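Local coordinates for filamentation induced by cAMP protein Fic (Desulfovibrio alaskensis, PDB 4RGL) that is of unknown function but belongs to the Fic/DOC family, with a mainly helical fold and a C-terminal region related to helix-turn-helix domains, at residues N62-T65 with L66-T70; N90-A93 with T94-M98; R194-Q197 with T198-L201; E214-I217 with R218-E222. All coordinates share one frame; numbering follows the deposited sequence.

Contact 1 (N62-T65 with L66-T70); sequences NTLT and LEQVT
Thr65 and Gln68 exchange hydrogen bonds where the loop after helix 42-59 turns into helix 66-74. The hydroxyl Thr65 OG1 accepts from Gln68 N at 3.2 Å, and in return the amide oxygen Gln68 OE1 takes the N-H of Thr65 at 2.9 Å, with 162° at the hydrogen. That donor stands 21° off the plane of the side-chain amide. Gln68 reaches back because its CG lies beside its own backbone N (chi1 -70°) and the chain then runs extended. A weak hydrogen bond of 3.5 Å also runs from Thr65 OG1 to Gln68 OE1. This reciprocal pairing is a capping box with Thr65 at the N-cap, in which each side chain accepts from the other residue's backbone N-H, giving partners to amides at the helix start. The backbone takes over at once: Val69 N donates to Thr65 O at 2.9 Å. Upstream, Asn62 OD1 accepts from Leu64 N at 3.0 Å in an Asx turn, while Asn62 ND2 bonds to Glu87 and Thr63 OG1 to Glu84, both on helix 82-95. Leu64 crosses Gln68 at about a right angle, its methyl CD2 in van der Waals contact with the side-chain amide, 3.6 Å from Gln68 CD. The apolar contact comes from the same leucine, whose CB meets Val69 CG2 at 3.9 Å, and both residues continue onto Val88 of helix 82-95.

Contact 2 (N90-A93 with T94-M98); sequences NAFA and TYEAM
Thr94 turns back on Asn90 one helical turn earlier, a side-chain-to-backbone arrangement common for threonine within an alpha-helix, here in the last turns of helix 82-95. The carbonyl Asn90 O takes two donors from the same residue: Thr94 N at 2.9 Å, and the hydroxyl Thr94 OG1, which stands 41° out of the carbonyl plane. With chi1 at -49°, OG1 sits beside the threonine's own backbone N, and hydroxyl and amide can therefore share one oxygen. The hydroxyl hydrogen is thereby used inside the helix, in a buried position where Thr94 packs on Leu115 and Leu116 of helix 106-117. The next carbonyl, Ala91 O, accepts chiefly from Tyr95 N at 3.0 Å, with a weak second bond from Thr94 N. Phe92 O is satisfied by Glu96 N at 3.2 Å, after which the chain leaves through a type I turn from Tyr95 to Met98 (modelled as selenomethionine). The polar side chains find partners elsewhere in the fold: Asn90 ND2 donates to Arg118 O, and Glu96 OE2 forms a salt bridge with Arg49 of helix 42-59. The glutamate chain bends at chi2, bringing its carboxylate close to the Phe92 ring, with the planes 22° apart. Beside it, Glu96 CG makes a CH-pi contact over one face of that ring, offset toward the rim, 3.8 Å from the centroid.

Contact 3 (R194-Q197 with T198-L201); sequences RLWQ and TLIL
Trp196 and Leu199 form an apolar side-chain contact along one face of helix 189-202, a helix enclosed by helices 168-182, 106-117 and 238-257 and by the segment around Met98 and Trp101. The two side chains lie next to each other and point the same way. A single methyl does the touching: Leu199 CD2 sits over the six-membered ring of Trp196, 3.5 Å from its centroid and 10° off the ring normal, a CH-pi contact. The indole nitrogen, Trp196 NE1, meanwhile donates to Ala103 O, and the ring meets Phe175 with planes about 35° apart. On another side of the helix, Thr198 gives both its donors to Arg194 O: OG1 at 2.9 Å and the amide N at 3.1 Å, approaching from opposite faces of the carbonyl plane. OG1 gets there because it lies anti to its own carbonyl carbon (chi1 -53°), facing back along the helix. Regular backbone bonds continue with Ile200 N to Trp196 O at 2.9 Å and Leu201 N to Gln197 O at 3.1 Å. Arg194 closes the HPFADGNGRMGR stretch, which matches the Fic signature. The Arg194 guanidinium forms a salt bridge with Glu60 through NH2 and a hydrogen bond with Ser56 through NH1, consistent with the inhibitory-helix arrangement of Fic proteins that carry an S/TxxxE(G/N) motif. Every touching residue is buried, and the double donation to Arg194 O implies that the hydrogen of the Thr198 hydroxyl is spent on the helix's own backbone, giving this interior group a partner.

Contact 4 (E214-I217 with R218-E222); sequences ETVI and RDRQE
Val216 supports Arg220 four residues on, and this pair is the close-packed part of a contact whose other flank is much looser. The two side chains run alongside each other in the same direction, and the methyl Val216 CG1 stands 3.5 Å above the guanidinium plane of Arg220, over its centre; the nearest atoms, CG1 and Arg220 NE, are 3.6 Å apart. The arginine is extended from CG to NE, which carries its charged end over the valine methyl, where NH2 forms a salt bridge with Asp250 of helix 238-257. Covered on one face by a methyl and paired with a carboxylate, the guanidinium is probably restricted in rotation. Behind this pair, Arg220 N donates to Val216 O at 2.8 Å, and Arg218 N to Glu214 O, also at 2.8 Å.

The flank with Arg218 and Asp219 is more exposed and held by longer contacts. Neighbours in sequence, they form a salt bridge in which Arg218 NE reaches Asp219 OD1 at 3.2 Å, with the oxygen in the guanidinium plane but the donor 36° out of the carboxylate plane. A weak bond from NH2 accompanies it. Thr215 CB comes over one face of this guanidinium, but no nearer than 4.2 Å to Arg218 NH2. Thr215 itself bonds through OG1 to Pro212 O.

Arg220 (phi -104°, psi 32°) is both the first residue to leave helix 214-219 and the N-cap of helix 221-234, so that one non-helical residue joins two consecutive helices of this mainly helical fold.

In the fold
Helix 42-59 ties the set together: side chains of contacts 1, 2 and 4 pack on it, and Arg194 of contact 3 bonds to its Ser56. Contacts 2 and 3 are closest, their centres about 12 Å apart, and they touch where Tyr95 CE2 meets Leu195 CD1 at 3.6 Å. Contact 3 also touches contact 4, where Thr198 OG1 packs 3.5 Å from Glu214 OE2. Contact 1 stands apart from the others, with nearest atoms about 6 Å from contact 4 and about 7 Å from contact 2. Unidentified ligand, probably from the crystallisation liquor, is modelled about 5 Å from the Arg194 side chain and about 3 Å from that of Gln221; whether it marks a pocket is open.

Contact 1 (N62-T65 with L66-T70)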
loop_
_atom_site.group_PDB
_atom_site.type_symbol
_atom_site.label_atom_id
_atom_site.label_comp_id
_atom_site.label_asym_id
_atom_site.label_seq_id
_atom_site.Cartn_x
_atom_site.Cartn_y
_atom_site.Cartn_z
ATOM N N ASN A 62 14.398 -5.798 6.690
ATOM C CA ASN A 62 14.612 -6.236 5.303
ATOM C C ASN A 62 15.313 -5.111 4.536
ATOM O O ASN A 62 14.839 -3.972 4.541
ATOM C CB ASN A 62 13.286 -6.632 4.638
ATOM C CG ASN A 62 13.441 -7.281 3.282
ATOM O OD1 ASN A 62 14.012 -6.707 2.352
ATOM N ND2 ASN A 62 12.807 -8.427 3.104
ATOM N N THR A 63 16.493 -5.397 3.980
ATOM C CA THR A 63 17.371 -4.362 3.425
ATOM C C THR A 63 16.992 -3.970 1.958
ATOM O O THR A 63 17.631 -3.074 1.388
ATOM C CB THR A 63 18.830 -4.826 3.481
ATOM O OG1 THR A 63 18.996 -5.955 2.621
ATOM C CG2 THR A 63 19.283 -5.170 4.904
ATOM N N LEU A 64 15.971 -4.623 1.364
ATOM C CA LEU A 64 15.568 -4.305 -0.013
ATOM C C LEU A 64 14.956 -2.901 -0.102
ATOM O O LEU A 64 14.222 -2.480 0.804
ATOM C CB LEU A 64 14.580 -5.343 -0.550
ATOM C CG LEU A 64 15.165 -6.734 -0.818
ATOM C CD1 LEU A 64 14.078 -7.733 -1.065
ATOM C CD2 LEU A 64 16.133 -6.707 -1.983
ATOM N N THR A 65 15.294 -2.159 -1.178
ATOM C CA THR A 65 14.782 -0.800 -1.400
ATOM C C THR A 65 13.406 -0.857 -2.056
ATOM O O THR A 65 12.989 -1.924 -2.517
ATOM C CB THR A 65 15.772 0.014 -2.275
ATOM O OG1 THR A 65 15.768 -0.507 -3.609
ATOM C CG2 THR A 65 17.191 0.016 -1.708
ATOM N N LEU A 66 12.717 0.297 -2.151
ATOM C CA LEU A 66 11.417 0.367 -2.826
ATOM C C LEU A 66 11.569 -0.009 -4.300
ATOM O O LEU A 66 10.798 -0.821 -4.809
ATOM C CB LEU A 66 10.803 1.779 -2.687
ATOM C CG LEU A 66 9.358 1.935 -3.191
ATOM C CD1 LEU A 66 8.400 1.086 -2.378
ATOM C CD2 LEU A 66 8.926 3.364 -3.146
ATOM N N GLU A 67 12.639 0.495 -4.951
ATOM C CA GLU A 67 12.957 0.174 -6.345
ATOM C C GLU A 67 13.138 -1.356 -6.527
ATOM O O GLU A 67 12.657 -1.921 -7.515
ATOM C CB GLU A 67 14.234 0.929 -6.785
ATOM C CG GLU A 67 14.618 0.708 -8.245
ATOM C CD GLU A 67 15.912 1.383 -8.677
ATOM O OE1 GLU A 67 16.331 2.357 -8.008
ATOM O OE2 GLU A 67 16.475 0.970 -9.717
ATOM N N GLN A 68 13.799 -2.022 -5.550
ATOM C CA GLN A 68 14.024 -3.472 -5.598
ATOM C C GLN A 68 12.710 -4.237 -5.394
ATOM O O GLN A 68 12.370 -5.096 -6.206
ATOM C CB GLN A 68 15.059 -3.902 -4.545
ATOM C CG GLN A 68 16.478 -3.447 -4.862
ATOM C CD GLN A 68 17.458 -3.897 -3.806
ATOM O OE1 GLN A 68 17.473 -3.391 -2.676
ATOM N NE2 GLN A 68 18.328 -4.834 -4.165
ATOM N N VAL A 69 11.954 -3.901 -4.319
ATOM C CA VAL A 69 10.674 -4.556 -4.019
ATOM C C VAL A 69 9.716 -4.418 -5.232
ATOM O O VAL A 69 9.058 -5.392 -5.609
ATOM C CB VAL A 69 10.044 -3.988 -2.724
ATOM C CG1 VAL A 69 8.617 -4.502 -2.530
ATOM C CG2 VAL A 69 10.909 -4.319 -1.512
ATOM N N THR A 70 9.717 -3.234 -5.888
ATOM C CA THR A 70 8.927 -3.008 -7.101
ATOM C C THR A 70 9.336 -4.007 -8.188
ATOM O O THR A 70 8.478 -4.683 -8.755
ATOM C CB THR A 70 9.101 -1.558 -7.588
ATOM O OG1 THR A 70 8.716 -0.664 -6.548
ATOM C CG2 THR A 70 8.299 -1.268 -8.846
#

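Contact 2 (N90-A93 with T94-M98)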
loop_
_atom_site.group_PDB
_atom_site.type_symbol
_atom_site.label_atom_id
_atom_site.label_comp_id
_atom_site.label_asym_id
_atom_site.label_seq_id
_atom_site.Cartn_x
_atom_site.Cartn_y
_atom_site.Cartn_z
ATOM N N ASN A 90 6.197 -13.707 -0.882
ATOM C CA ASN A 90 5.201 -14.220 0.070
ATOM C C ASN A 90 4.285 -13.099 0.568
ATOM O O ASN A 90 3.065 -13.284 0.627
ATOM C CB ASN A 90 5.888 -14.908 1.263
ATOM C CG ASN A 90 6.488 -16.259 0.941
ATOM O OD1 ASN A 90 6.524 -16.700 -0.213
ATOM N ND2 ASN A 90 6.934 -16.963 1.967
ATOM N N ALA A 91 4.870 -11.927 0.918
ATOM C CA ALA A 91 4.091 -10.777 1.388
ATOM C C ALA A 91 3.085 -10.324 0.323
ATOM O O ALA A 91 1.890 -10.207 0.618
ATOM C CB ALA A 91 5.015 -9.634 1.756
ATOM N N PHE A 92 3.552 -10.149 -0.941
ATOM C CA PHE A 92 2.669 -9.760 -2.044
ATOM C C PHE A 92 1.544 -10.781 -2.220
ATOM O O PHE A 92 0.389 -10.398 -2.397
ATOM C CB PHE A 92 3.460 -9.600 -3.358
ATOM C CG PHE A 92 2.580 -9.362 -4.565
ATOM C CD1 PHE A 92 1.975 -8.126 -4.773
ATOM C CD2 PHE A 92 2.327 -10.385 -5.477
ATOM C CE1 PHE A 92 1.128 -7.920 -5.864
ATOM C CE2 PHE A 92 1.486 -10.175 -6.569
ATOM C CZ PHE A 92 0.901 -8.943 -6.764
ATOM N N ALA A 93 1.874 -12.071 -2.135
ATOM C CA ALA A 93 0.892 -13.137 -2.258
ATOM C C ALA A 93 -0.143 -13.077 -1.117
ATOM O O ALA A 93 -1.334 -13.315 -1.348
ATOM C CB ALA A 93 1.590 -14.483 -2.259
ATOM N N THR A 94 0.311 -12.708 0.101
ATOM C CA THR A 94 -0.538 -12.673 1.292
ATOM C C THR A 94 -1.546 -11.507 1.214
ATOM O O THR A 94 -2.739 -11.714 1.444
ATOM C CB THR A 94 0.335 -12.570 2.556
ATOM O OG1 THR A 94 1.362 -13.558 2.489
ATOM C CG2 THR A 94 -0.466 -12.744 3.834
ATOM N N TYR A 95 -1.065 -10.283 0.882
ATOM C CA TYR A 95 -1.937 -9.096 0.812
ATOM C C TYR A 95 -2.977 -9.224 -0.316
ATOM O O TYR A 95 -4.085 -8.704 -0.184
ATOM C CB TYR A 95 -1.109 -7.816 0.621
ATOM C CG TYR A 95 -0.526 -7.274 1.909
ATOM C CD1 TYR A 95 0.690 -7.743 2.400
ATOM C CD2 TYR A 95 -1.163 -6.253 2.612
ATOM C CE1 TYR A 95 1.235 -7.245 3.586
ATOM C CE2 TYR A 95 -0.619 -5.733 3.789
ATOM C CZ TYR A 95 0.574 -6.242 4.281
ATOM O OH TYR A 95 1.103 -5.757 5.450
ATOM N N GLU A 96 -2.635 -9.936 -1.409
ATOM C CA GLU A 96 -3.565 -10.099 -2.530
ATOM C C GLU A 96 -4.708 -11.071 -2.172
ATOM O O GLU A 96 -5.712 -11.115 -2.880
ATOM C CB GLU A 96 -2.828 -10.586 -3.796
ATOM C CG GLU A 96 -1.864 -9.560 -4.383
ATOM C CD GLU A 96 -2.479 -8.218 -4.738
ATOM O OE1 GLU A 96 -3.450 -8.196 -5.530
ATOM O OE2 GLU A 96 -1.934 -7.182 -4.290
ATOM N N ALA A 97 -4.581 -11.794 -1.049
ATOM C CA ALA A 97 -5.587 -12.782 -0.645
ATOM C C ALA A 97 -6.476 -12.265 0.527
ATOM O O ALA A 97 -7.205 -13.054 1.137
ATOM C CB ALA A 97 -4.904 -14.081 -0.245
HETATM N N MSE A 98 -6.473 -10.933 0.778
HETATM C CA MSE A 98 -7.241 -10.346 1.890
HETATM C C MSE A 98 -8.737 -10.461 1.664
HETATM O O MSE A 98 -9.496 -10.528 2.633
HETATM C CB MSE A 98 -6.871 -8.882 2.098
HETATM C CG MSE A 98 -5.447 -8.682 2.570
HETATM SE SE MSE A 98 -5.100 -6.851 3.067
HETATM C CE MSE A 98 -5.854 -6.854 4.576
#

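Contact 3 (R194-Q197 with T198-L201)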
loop_
_atom_site.group_PDB
_atom_site.type_symbol
_atom_site.label_atom_id
_atom_site.label_comp_id
_atom_site.label_asym_id
_atom_site.label_seq_id
_atom_site.Cartn_x
_atom_site.Cartn_y
_atom_site.Cartn_z
ATOM N N ARG A 194 0.483 -5.591 11.259
ATOM C CA ARG A 194 0.167 -4.566 10.257
ATOM C C ARG A 194 -0.803 -5.101 9.217
ATOM O O ARG A 194 -1.682 -4.361 8.759
ATOM C CB ARG A 194 1.441 -4.069 9.581
ATOM C CG ARG A 194 2.402 -3.462 10.558
ATOM C CD ARG A 194 3.708 -3.105 9.938
ATOM N NE ARG A 194 4.759 -3.105 10.945
ATOM C CZ ARG A 194 5.631 -4.090 11.095
ATOM N NH1 ARG A 194 5.693 -5.067 10.206
ATOM N NH2 ARG A 194 6.518 -4.051 12.075
ATOM N N LEU A 195 -0.678 -6.399 8.864
ATOM C CA LEU A 195 -1.576 -7.019 7.902
ATOM C C LEU A 195 -2.996 -7.039 8.428
ATOM O O LEU A 195 -3.922 -6.630 7.720
ATOM C CB LEU A 195 -1.115 -8.447 7.569
ATOM C CG LEU A 195 -2.080 -9.269 6.675
ATOM C CD1 LEU A 195 -2.150 -8.694 5.257
ATOM C CD2 LEU A 195 -1.673 -10.714 6.632
ATOM N N TRP A 196 -3.182 -7.494 9.680
ATOM C CA TRP A 196 -4.514 -7.653 10.236
ATOM C C TRP A 196 -5.152 -6.292 10.538
ATOM O O TRP A 196 -6.363 -6.148 10.378
ATOM C CB TRP A 196 -4.488 -8.534 11.484
ATOM C CG TRP A 196 -5.462 -9.675 11.414
ATOM C CD1 TRP A 196 -6.558 -9.864 12.203
ATOM C CD2 TRP A 196 -5.552 -10.651 10.366
ATOM N NE1 TRP A 196 -7.251 -10.976 11.789
ATOM C CE2 TRP A 196 -6.683 -11.451 10.635
ATOM C CE3 TRP A 196 -4.767 -10.946 9.235
ATOM C CZ2 TRP A 196 -7.035 -12.538 9.833
ATOM C CZ3 TRP A 196 -5.140 -11.998 8.420
ATOM C CH2 TRP A 196 -6.250 -12.792 8.727
ATOM N N GLN A 197 -4.333 -5.265 10.847
ATOM C CA GLN A 197 -4.870 -3.916 11.003
ATOM C C GLN A 197 -5.449 -3.420 9.661
ATOM O O GLN A 197 -6.572 -2.920 9.627
ATOM C CB GLN A 197 -3.806 -2.950 11.525
ATOM C CG GLN A 197 -4.327 -1.518 11.640
ATOM C CD GLN A 197 -3.307 -0.577 12.183
ATOM O OE1 GLN A 197 -2.816 -0.738 13.301
ATOM N NE2 GLN A 197 -3.098 0.526 11.479
ATOM N N THR A 198 -4.722 -3.668 8.548
ATOM C CA THR A 198 -5.198 -3.342 7.201
ATOM C C THR A 198 -6.490 -4.128 6.885
ATOM O O THR A 198 -7.391 -3.596 6.233
ATOM C CB THR A 198 -4.098 -3.637 6.159
ATOM O OG1 THR A 198 -2.894 -2.970 6.540
ATOM C CG2 THR A 198 -4.497 -3.215 4.758
ATOM N N LEU A 199 -6.590 -5.385 7.380
ATOM C CA LEU A 199 -7.764 -6.218 7.121
ATOM C C LEU A 199 -8.975 -5.678 7.857
ATOM O O LEU A 199 -10.032 -5.519 7.250
ATOM C CB LEU A 199 -7.502 -7.687 7.517
ATOM C CG LEU A 199 -8.618 -8.689 7.134
ATOM C CD1 LEU A 199 -8.869 -8.695 5.620
ATOM C CD2 LEU A 199 -8.285 -10.054 7.599
ATOM N N ILE A 200 -8.810 -5.324 9.152
ATOM C CA ILE A 200 -9.900 -4.748 9.952
ATOM C C ILE A 200 -10.401 -3.427 9.296
ATOM O O ILE A 200 -11.612 -3.185 9.255
ATOM C CB ILE A 200 -9.448 -4.522 11.426
ATOM C CG1 ILE A 200 -9.050 -5.861 12.087
ATOM C CG2 ILE A 200 -10.546 -3.814 12.239
ATOM C CD1 ILE A 200 -8.359 -5.725 13.426
ATOM N N LEU A 201 -9.471 -2.631 8.702
ATOM C CA LEU A 201 -9.840 -1.371 8.046
ATOM C C LEU A 201 -10.513 -1.616 6.683
ATOM O O LEU A 201 -11.472 -0.919 6.351
ATOM C CB LEU A 201 -8.620 -0.453 7.869
ATOM C CG LEU A 201 -8.004 0.115 9.166
ATOM C CD1 LEU A 201 -6.871 1.058 8.854
ATOM C CD2 LEU A 201 -9.054 0.830 10.016
#

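Contact 4 (E214-I217 with R218-E222)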
loop_
_atom_site.group_PDB
_atom_site.type_symbol
_atom_site.label_atom_id
_atom_site.label_comp_id
_atom_site.label_asym_id
_atom_site.label_seq_id
_atom_site.Cartn_x
_atom_site.Cartn_y
_atom_site.Cartn_z
ATOM N N GLU A 214 2.118 2.263 6.490
ATOM C CA GLU A 214 3.341 1.606 6.941
ATOM C C GLU A 214 4.584 2.483 6.669
ATOM O O GLU A 214 5.558 2.407 7.419
ATOM C CB GLU A 214 3.498 0.237 6.270
ATOM C CG GLU A 214 2.391 -0.760 6.628
ATOM C CD GLU A 214 1.059 -0.544 5.928
ATOM O OE1 GLU A 214 1.028 0.202 4.923
ATOM O OE2 GLU A 214 0.069 -1.199 6.327
ATOM N N THR A 215 4.522 3.362 5.628
ATOM C CA THR A 215 5.622 4.301 5.326
ATOM C C THR A 215 5.780 5.321 6.471
ATOM O O THR A 215 6.894 5.756 6.754
ATOM C CB THR A 215 5.378 5.016 3.985
ATOM O OG1 THR A 215 4.185 5.801 4.078
ATOM C CG2 THR A 215 5.280 4.053 2.824
ATOM N N VAL A 216 4.656 5.690 7.135
ATOM C CA VAL A 216 4.680 6.617 8.277
ATOM C C VAL A 216 5.253 5.895 9.511
ATOM O O VAL A 216 6.119 6.441 10.202
ATOM C CB VAL A 216 3.265 7.204 8.568
ATOM C CG1 VAL A 216 3.297 8.147 9.765
ATOM C CG2 VAL A 216 2.702 7.910 7.340
ATOM N N ILE A 217 4.801 4.644 9.751
ATOM C CA ILE A 217 5.259 3.833 10.886
ATOM C C ILE A 217 6.763 3.537 10.754
ATOM O O ILE A 217 7.468 3.499 11.757
ATOM C CB ILE A 217 4.432 2.522 10.980
ATOM C CG1 ILE A 217 2.919 2.832 11.034
ATOM C CG2 ILE A 217 4.875 1.671 12.182
ATOM C CD1 ILE A 217 2.012 1.606 10.767
ATOM N N ARG A 218 7.252 3.349 9.503
ATOM C CA ARG A 218 8.677 3.092 9.233
ATOM C C ARG A 218 9.527 4.339 9.538
ATOM O O ARG A 218 10.626 4.220 10.084
ATOM C CB ARG A 218 8.873 2.660 7.773
ATOM C CG ARG A 218 10.327 2.365 7.396
ATOM C CD ARG A 218 10.504 2.374 5.893
ATOM N NE ARG A 218 10.196 3.689 5.326
ATOM C CZ ARG A 218 9.862 3.890 4.056
ATOM N NH1 ARG A 218 9.740 2.863 3.225
ATOM N NH2 ARG A 218 9.593 5.114 3.622
ATOM N N ASP A 219 9.021 5.528 9.182
ATOM C CA ASP A 219 9.748 6.768 9.398
ATOM C C ASP A 219 9.664 7.208 10.877
ATOM O O ASP A 219 10.585 7.858 11.380
ATOM C CB ASP A 219 9.214 7.871 8.471
ATOM C CG ASP A 219 9.411 7.572 6.983
ATOM O OD1 ASP A 219 10.202 6.641 6.657
ATOM O OD2 ASP A 219 8.796 8.275 6.149
ATOM N N ARG A 220 8.578 6.816 11.577
ATOM C CA ARG A 220 8.412 7.117 13.010
ATOM C C ARG A 220 8.678 5.868 13.844
ATOM O O ARG A 220 8.071 5.691 14.905
ATOM C CB ARG A 220 6.994 7.653 13.293
ATOM C CG ARG A 220 6.650 8.918 12.539
ATOM C CD ARG A 220 5.241 9.356 12.854
ATOM N NE ARG A 220 4.815 10.465 12.010
ATOM C CZ ARG A 220 3.584 10.959 12.011
ATOM N NH1 ARG A 220 2.651 10.438 12.803
ATOM N NH2 ARG A 220 3.267 11.966 11.207
ATOM N N GLN A 221 9.582 4.997 13.362
ATOM C CA GLN A 221 9.844 3.690 13.960
ATOM C C GLN A 221 10.285 3.815 15.441
ATOM O O GLN A 221 9.738 3.117 16.302
ATOM C CB GLN A 221 10.905 2.945 13.150
ATOM C CG GLN A 221 10.931 1.450 13.404
ATOM C CD GLN A 221 11.866 0.736 12.463
ATOM O OE1 GLN A 221 12.027 1.116 11.295
ATOM N NE2 GLN A 221 12.436 -0.368 12.922
ATOM N N GLU A 222 11.247 4.727 15.737
ATOM C CA GLU A 222 11.743 4.919 17.108
ATOM C C GLU A 222 10.588 5.309 18.062
ATOM O O GLU A 222 10.482 4.750 19.154
ATOM C CB GLU A 222 12.856 5.986 17.144
ATOM C CG GLU A 222 13.541 6.102 18.503
ATOM C CD GLU A 222 14.565 7.220 18.610
ATOM O OE1 GLU A 222 14.186 8.396 18.397
ATOM O OE2 GLU A 222 15.710 6.932 19.031
#